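Local atomic coordinates of soluble lytic murein transglycosylase (Pseudomonas aeruginosa, PDB entry 5OHU), a protein that probably cleaves the glycan strands of bacterial cell-wall peptidoglycan as a lytic transglycosylase, taking part in the turnover of the wall. Residues Q299-P302 with T308-E311. Residues are numbered along the deposited sequence; the frame is centred on the assembly and turned at random.
Sequences QYDP and TVTE
The carboxylate of Asp-301, the flat group of this contact, faces Val-309 and Thr-310 with its OD2 atom. A water sits off one face, tilted about 46° from the carboxylate plane, and donates to OD2 at 2.5 Å. Thr-310 lies beyond that same face. On the other side of the plane, but closer to it, comes the aliphatic branch point of Val-309, whose CB stands 4.2 Å from Asp-301 OD2. Since no direct hydrogen bond spans the two segments, a water makes the polar link between them: it also donates to Thr-310 OG1 at 2.9 Å. The angle of about 102° at its oxygen, near tetrahedral, lets one molecule serve both acceptors. The hydroxyl of Thr-310 gives its proton to Asp-306 O, one turn back, which leaves OG1 to accept from the water.

The setting is two consecutive helices joined by a short turn, within an all-helical superhelix resembling that of Slt70. Helix 293-300 ends just before Asp-301, whose O is a second tie to helix 307-319, accepting from Arg-313 NH1. Aspartate suits this junction: with CG anti to the backbone N (chi1 -165°), its short side chain reaches forward across the turn toward the start of the next helix, where OD1 accepts from Arg-305 N and OD2 from Asp-306 N. These bonds satisfy a buried carboxylate and fix its rotation, while a long, weak ion pair with Arg-279 probably adds some charge balance. Val-309, buried and beta-branched, lays its CB against OD2 without competing for its hydrogen bonds, and its backbone N is bonded to Asp-306 OD1 in the first helical turn.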
ATOM      1  N   GLN A 299       8.934   9.924 -27.184  1.00 22.00           N
ATOM      2  CA  GLN A 299       8.064  10.779 -27.976  1.00 19.42           C
ATOM      3  C   GLN A 299       6.832  11.232 -27.193  1.00 24.53           C
ATOM      4  O   GLN A 299       6.344  12.351 -27.399  1.00 19.14           O
ATOM      5  CB  GLN A 299       7.648  10.030 -29.243  1.00 26.20           C
ATOM      6  CG  GLN A 299       6.637  10.744 -30.117  1.00 32.18           C
ATOM      7  CD  GLN A 299       7.259  11.877 -30.902  1.00 42.44           C
ATOM      8  OE1 GLN A 299       8.482  11.957 -31.034  1.00 49.61           O
ATOM      9  NE2 GLN A 299       6.423  12.759 -31.430  1.00 44.28           N
ATOM     10  N   TYR A 300       6.306  10.405 -26.292  1.00 16.91           N
ATOM     11  CA  TYR A 300       5.059  10.763 -25.639  1.00 21.18           C
ATOM     12  C   TYR A 300       5.242  11.312 -24.230  1.00 22.94           C
ATOM     13  O   TYR A 300       4.255  11.703 -23.606  1.00 22.63           O
ATOM     14  CB  TYR A 300       4.093   9.573 -25.667  1.00 25.38           C
ATOM     15  CG  TYR A 300       3.493   9.460 -27.059  1.00 26.45           C
ATOM     16  CD1 TYR A 300       2.406  10.235 -27.424  1.00 26.03           C
ATOM     17  CD2 TYR A 300       4.071   8.646 -28.034  1.00 31.56           C
ATOM     18  CE1 TYR A 300       1.879  10.178 -28.705  1.00 32.85           C
ATOM     19  CE2 TYR A 300       3.548   8.583 -29.325  1.00 31.63           C
ATOM     20  CZ  TYR A 300       2.450   9.353 -29.649  1.00 36.78           C
ATOM     21  OH  TYR A 300       1.910   9.315 -30.916  1.00 43.74           O
ATOM     22  N   ASP A 301       6.478  11.396 -23.729  1.00 21.54           N
ATOM     23  CA  ASP A 301       6.720  12.175 -22.521  1.00 19.39           C
ATOM     24  C   ASP A 301       8.052  12.911 -22.650  1.00 18.74           C
ATOM     25  O   ASP A 301       8.968  12.713 -21.839  1.00 20.42           O
ATOM     26  CB  ASP A 301       6.676  11.273 -21.287  1.00 17.30           C
ATOM     27  CG  ASP A 301       6.554  12.058 -19.981  1.00 27.61           C
ATOM     28  OD1 ASP A 301       6.164  13.243 -20.030  1.00 30.57           O
ATOM     29  OD2 ASP A 301       6.803  11.474 -18.898  1.00 32.92           O
ATOM     30  N   PRO A 302       8.202  13.776 -23.653  1.00 22.10           N
ATOM     31  CA  PRO A 302       9.499  14.451 -23.827  1.00 17.18           C
ATOM     32  C   PRO A 302       9.892  15.320 -22.640  1.00 24.46           C
ATOM     33  O   PRO A 302      11.092  15.486 -22.379  1.00 27.08           O
ATOM     34  CB  PRO A 302       9.286  15.287 -25.099  1.00 19.97           C
ATOM     35  CG  PRO A 302       7.820  15.567 -25.107  1.00 21.41           C
ATOM     36  CD  PRO A 302       7.180  14.298 -24.583  1.00 22.20           C
ATOM     37  N   THR A 308       6.550   7.675 -13.277  1.00 12.56           N
ATOM     38  CA  THR A 308       6.627   6.244 -13.545  1.00 14.26           C
ATOM     39  C   THR A 308       7.274   5.974 -14.901  1.00 18.88           C
ATOM     40  O   THR A 308       8.090   5.053 -15.036  1.00 15.07           O
ATOM     41  CB  THR A 308       5.237   5.618 -13.478  1.00 20.11           C
ATOM     42  OG1 THR A 308       4.659   5.923 -12.206  1.00 22.80           O
ATOM     43  CG2 THR A 308       5.338   4.072 -13.621  1.00 12.49           C
ATOM     44  N   VAL A 309       6.951   6.790 -15.910  1.00 15.26           N
ATOM     45  CA  VAL A 309       7.543   6.589 -17.230  1.00 14.08           C
ATOM     46  C   VAL A 309       9.006   6.998 -17.228  1.00 14.36           C
ATOM     47  O   VAL A 309       9.828   6.387 -17.919  1.00 13.22           O
ATOM     48  CB  VAL A 309       6.749   7.357 -18.312  1.00 16.48           C
ATOM     49  CG1 VAL A 309       7.452   7.263 -19.664  1.00 11.58           C
ATOM     50  CG2 VAL A 309       5.313   6.834 -18.407  1.00 11.49           C
ATOM     51  N   THR A 310       9.355   8.039 -16.478  1.00 16.43           N
ATOM     52  CA  THR A 310      10.745   8.471 -16.429  1.00 11.77           C
ATOM     53  C   THR A 310      11.623   7.400 -15.810  1.00 14.35           C
ATOM     54  O   THR A 310      12.718   7.121 -16.308  1.00 13.97           O
ATOM     55  CB  THR A 310      10.863   9.763 -15.623  1.00 20.20           C
ATOM     56  OG1 THR A 310      10.003  10.748 -16.196  1.00 18.18           O
ATOM     57  CG2 THR A 310      12.277  10.273 -15.647  1.00 12.20           C
ATOM     58  N   GLU A 311      11.156   6.797 -14.721  1.00 12.28           N
ATOM     59  CA  GLU A 311      11.942   5.789 -14.026  1.00 16.36           C
ATOM     60  C   GLU A 311      12.077   4.524 -14.866  1.00 16.58           C
ATOM     61  O   GLU A 311      13.133   3.885 -14.862  1.00 14.54           O
ATOM     62  CB  GLU A 311      11.301   5.466 -12.668  1.00 11.39           C
ATOM     63  CG  GLU A 311      11.368   6.592 -11.642  1.00 14.51           C
ATOM     64  CD  GLU A 311      11.111   6.119 -10.205  1.00 25.90           C
ATOM     65  OE1 GLU A 311      10.026   5.543  -9.955  1.00 22.59           O
ATOM     66  OE2 GLU A 311      11.978   6.340  -9.320  1.00 25.78           O
TER
HETATM   67  O   HOH W   1       9.066  10.368 -18.940  1.00 23.23           O